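Local coordinates for protein myosin-17 (Arabidopsis thaliana, PDB 7KFL) that probably carries cargo along actin filaments as a class XI plant myosin, recognising that cargo through its globular tail domain, at residues 252-257 and 300-305. Numbering follows the deposited sequence.
Sequences VQLFNS and RHIRQA
Leu-254 meets Ile-302 through its CB, which lies 3.7 Å from CG1 of Ile-302 and equally near CD1, so the touching point is the root of the leucine side chain and not its methyl tips. The isoleucine reaches across because its CG1 stands anti to the backbone N. Its CD1 comes close to the helix backbone, 3.8 Å from Phe-255 N. Val-273 and Leu-277 of helix 267-287 also touch Ile-302, which places this side chain where three helices meet.

Both segments belong to the all-helical DIL region of the myosin globular tail, where the long helix 236-260 packs on the short helix 300-309. Their local axes approach to 8.7 Å with N-to-C directions 38° apart, and the backbones come nearest at Phe-255 and Ile-302, whose CA atoms are 4.9 Å apart.

Phe-255 carries its CG anti to the backbone N (chi1 -178°), which lays the ring against His-301 and Ala-305, one helical turn apart. His-301 CB sits over one ring face, offset toward the rim, 4.0 Å from Phe-255 CD1. The imidazole turns its edge to the phenyl face, giving a T-shaped (edge-to-face) pair with planes at 64°. Near the phenyl plane, Ala-305 CB abuts the ring edge, 3.7 Å from Phe-255 CE1. Further along, Ser-257 OG donates a hydrogen bond to the carbonyl O of Leu-254 (2.6 Å); that hydroxyl is thereby turned back onto its own helix. No hydrogen bond joins the two segments themselves, although Asn-251 OD1, just ahead of 252-257, accepts one from Ile-302 N.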
ATOM      1  N   VAL A 252       4.735  12.275   0.625  1.00 49.02           N
ATOM      2  CA  VAL A 252       4.523  13.145  -0.570  1.00 48.90           C
ATOM      3  C   VAL A 252       3.659  14.344  -0.167  1.00 49.19           C
ATOM      4  O   VAL A 252       4.078  15.481  -0.430  1.00 50.60           O
ATOM      5  CB  VAL A 252       3.886  12.339  -1.720  1.00 48.68           C
ATOM      6  CG1 VAL A 252       3.301  13.229  -2.808  1.00 49.08           C
ATOM      7  CG2 VAL A 252       4.881  11.355  -2.312  1.00 48.96           C
ATOM      8  N   GLN A 253       2.499  14.092   0.445  1.00 49.61           N
ATOM      9  CA  GLN A 253       1.491  15.130   0.797  1.00 49.75           C
ATOM     10  C   GLN A 253       2.114  16.173   1.735  1.00 49.14           C
ATOM     11  O   GLN A 253       1.896  17.377   1.498  1.00 49.23           O
ATOM     12  CB  GLN A 253       0.262  14.476   1.434  1.00 50.05           C
ATOM     13  CG  GLN A 253      -0.552  13.641   0.456  1.00 50.24           C
ATOM     14  CD  GLN A 253      -1.101  14.479  -0.670  1.00 50.81           C
ATOM     15  OE1 GLN A 253      -1.675  15.544  -0.453  1.00 51.47           O
ATOM     16  NE2 GLN A 253      -0.922  14.008  -1.893  1.00 51.40           N
ATOM     17  N   LEU A 254       2.865  15.725   2.746  1.00 48.28           N
ATOM     18  CA  LEU A 254       3.461  16.598   3.793  1.00 48.00           C
ATOM     19  C   LEU A 254       4.674  17.344   3.233  1.00 48.20           C
ATOM     20  O   LEU A 254       4.775  18.562   3.479  1.00 49.23           O
ATOM     21  CB  LEU A 254       3.854  15.751   5.007  1.00 47.92           C
ATOM     22  CG  LEU A 254       2.693  15.116   5.773  1.00 47.54           C
ATOM     23  CD1 LEU A 254       3.212  14.266   6.925  1.00 47.64           C
ATOM     24  CD2 LEU A 254       1.722  16.172   6.281  1.00 47.34           C
ATOM     25  N   PHE A 255       5.568  16.649   2.523  1.00 47.58           N
ATOM     26  CA  PHE A 255       6.813  17.242   1.970  1.00 47.05           C
ATOM     27  C   PHE A 255       6.473  18.258   0.873  1.00 47.06           C
ATOM     28  O   PHE A 255       7.162  19.286   0.792  1.00 47.79           O
ATOM     29  CB  PHE A 255       7.763  16.175   1.428  1.00 46.81           C
ATOM     30  CG  PHE A 255       9.056  16.745   0.904  1.00 47.00           C
ATOM     31  CD1 PHE A 255      10.077  17.094   1.773  1.00 46.98           C
ATOM     32  CD2 PHE A 255       9.233  16.975  -0.450  1.00 47.20           C
ATOM     33  CE1 PHE A 255      11.260  17.633   1.292  1.00 47.65           C
ATOM     34  CE2 PHE A 255      10.418  17.510  -0.929  1.00 47.66           C
ATOM     35  CZ  PHE A 255      11.427  17.842  -0.057  1.00 47.87           C
ATOM     36  N   ASN A 256       5.462  17.975   0.048  1.00 46.76           N
ATOM     37  CA  ASN A 256       5.050  18.865  -1.070  1.00 47.94           C
ATOM     38  C   ASN A 256       4.486  20.177  -0.508  1.00 49.25           C
ATOM     39  O   ASN A 256       4.691  21.217  -1.156  1.00 50.50           O
ATOM     40  CB  ASN A 256       4.063  18.184  -2.020  1.00 47.49           C
ATOM     41  CG  ASN A 256       4.720  17.178  -2.943  1.00 46.84           C
ATOM     42  OD1 ASN A 256       5.944  17.096  -3.022  1.00 46.42           O
ATOM     43  ND2 ASN A 256       3.912  16.408  -3.651  1.00 46.66           N
ATOM     44  N   SER A 257       3.821  20.139   0.652  1.00 50.93           N
ATOM     45  CA  SER A 257       3.193  21.325   1.298  1.00 51.66           C
ATOM     46  C   SER A 257       4.280  22.270   1.833  1.00 53.34           C
ATOM     47  O   SER A 257       4.037  23.496   1.852  1.00 52.40           O
ATOM     48  CB  SER A 257       2.211  20.919   2.374  1.00 51.40           C
ATOM     49  OG  SER A 257       2.866  20.325   3.482  1.00 50.92           O
ATOM     50  N   ARG A 300      11.396   9.510   4.958  1.00 59.01           N
ATOM     51  CA  ARG A 300      12.792  10.017   5.084  1.00 60.89           C
ATOM     52  C   ARG A 300      12.887  11.465   4.575  1.00 59.76           C
ATOM     53  O   ARG A 300      13.681  12.224   5.158  1.00 58.52           O
ATOM     54  CB  ARG A 300      13.785   9.090   4.370  1.00 63.41           C
ATOM     55  CG  ARG A 300      13.540   8.909   2.878  1.00 65.80           C
ATOM     56  CD  ARG A 300      14.348   7.753   2.309  1.00 68.82           C
ATOM     57  NE  ARG A 300      13.939   7.411   0.948  1.00 70.92           N
ATOM     58  CZ  ARG A 300      14.736   7.371  -0.122  1.00 72.51           C
ATOM     59  NH1 ARG A 300      16.030   7.638  -0.022  1.00 73.23           N
ATOM     60  NH2 ARG A 300      14.231   7.045  -1.300  1.00 72.95           N
ATOM     61  N   HIS A 301      12.115  11.838   3.545  1.00 59.10           N
ATOM     62  CA  HIS A 301      12.059  13.220   2.988  1.00 58.58           C
ATOM     63  C   HIS A 301      11.488  14.182   4.035  1.00 57.68           C
ATOM     64  O   HIS A 301      12.204  15.122   4.428  1.00 58.86           O
ATOM     65  CB  HIS A 301      11.214  13.297   1.708  1.00 58.84           C
ATOM     66  CG  HIS A 301      11.817  12.644   0.510  1.00 59.18           C
ATOM     67  ND1 HIS A 301      12.531  13.358  -0.434  1.00 59.68           N
ATOM     68  CD2 HIS A 301      11.786  11.365   0.076  1.00 58.93           C
ATOM     69  CE1 HIS A 301      12.930  12.543  -1.389  1.00 60.12           C
ATOM     70  NE2 HIS A 301      12.487  11.313  -1.097  1.00 59.81           N
ATOM     71  N   ILE A 302      10.235  13.967   4.446  1.00 56.62           N
ATOM     72  CA  ILE A 302       9.502  14.873   5.383  1.00 55.89           C
ATOM     73  C   ILE A 302      10.255  14.927   6.718  1.00 55.92           C
ATOM     74  O   ILE A 302      10.371  16.032   7.272  1.00 56.02           O
ATOM     75  CB  ILE A 302       8.018  14.469   5.550  1.00 54.54           C
ATOM     76  CG1 ILE A 302       7.253  15.458   6.436  1.00 54.03           C
ATOM     77  CG2 ILE A 302       7.869  13.046   6.070  1.00 54.26           C
ATOM     78  CD1 ILE A 302       7.269  16.887   5.941  1.00 54.12           C
ATOM     79  N   ARG A 303      10.763  13.788   7.201  1.00 56.57           N
ATOM     80  CA  ARG A 303      11.534  13.685   8.471  1.00 57.45           C
ATOM     81  C   ARG A 303      12.730  14.645   8.425  1.00 57.61           C
ATOM     82  O   ARG A 303      12.882  15.447   9.372  1.00 57.11           O
ATOM     83  CB  ARG A 303      11.996  12.243   8.707  1.00 57.81           C
ATOM     84  CG  ARG A 303      10.891  11.312   9.188  1.00 57.89           C
ATOM     85  CD  ARG A 303      11.233   9.847   8.991  1.00 58.18           C
ATOM     86  NE  ARG A 303      12.471   9.474   9.662  1.00 59.06           N
ATOM     87  CZ  ARG A 303      13.130   8.334   9.471  1.00 59.32           C
ATOM     88  NH1 ARG A 303      12.679   7.427   8.618  1.00 58.87           N
ATOM     89  NH2 ARG A 303      14.247   8.105  10.138  1.00 60.46           N
ATOM     90  N   GLN A 304      13.528  14.570   7.356  1.00 58.00           N
ATOM     91  CA  GLN A 304      14.767  15.372   7.161  1.00 59.32           C
ATOM     92  C   GLN A 304      14.403  16.850   6.974  1.00 59.63           C
ATOM     93  O   GLN A 304      15.071  17.698   7.598  1.00 60.54           O
ATOM     94  CB  GLN A 304      15.568  14.829   5.976  1.00 59.96           C
ATOM     95  CG  GLN A 304      16.304  13.535   6.299  1.00 60.85           C
ATOM     96  CD  GLN A 304      16.955  12.900   5.093  1.00 61.60           C
ATOM     97  OE1 GLN A 304      17.343  13.575   4.142  1.00 62.23           O
ATOM     98  NE2 GLN A 304      17.094  11.584   5.131  1.00 62.13           N
ATOM     99  N   ALA A 305      13.386  17.140   6.154  1.00 59.59           N
ATOM    100  CA  ALA A 305      12.854  18.500   5.893  1.00 59.91           C
ATOM    101  C   ALA A 305      12.394  19.145   7.206  1.00 60.53           C
ATOM    102  O   ALA A 305      12.722  20.321   7.435  1.00 61.57           O
ATOM    103  CB  ALA A 305      11.724  18.431   4.896  1.00 59.67           C
TER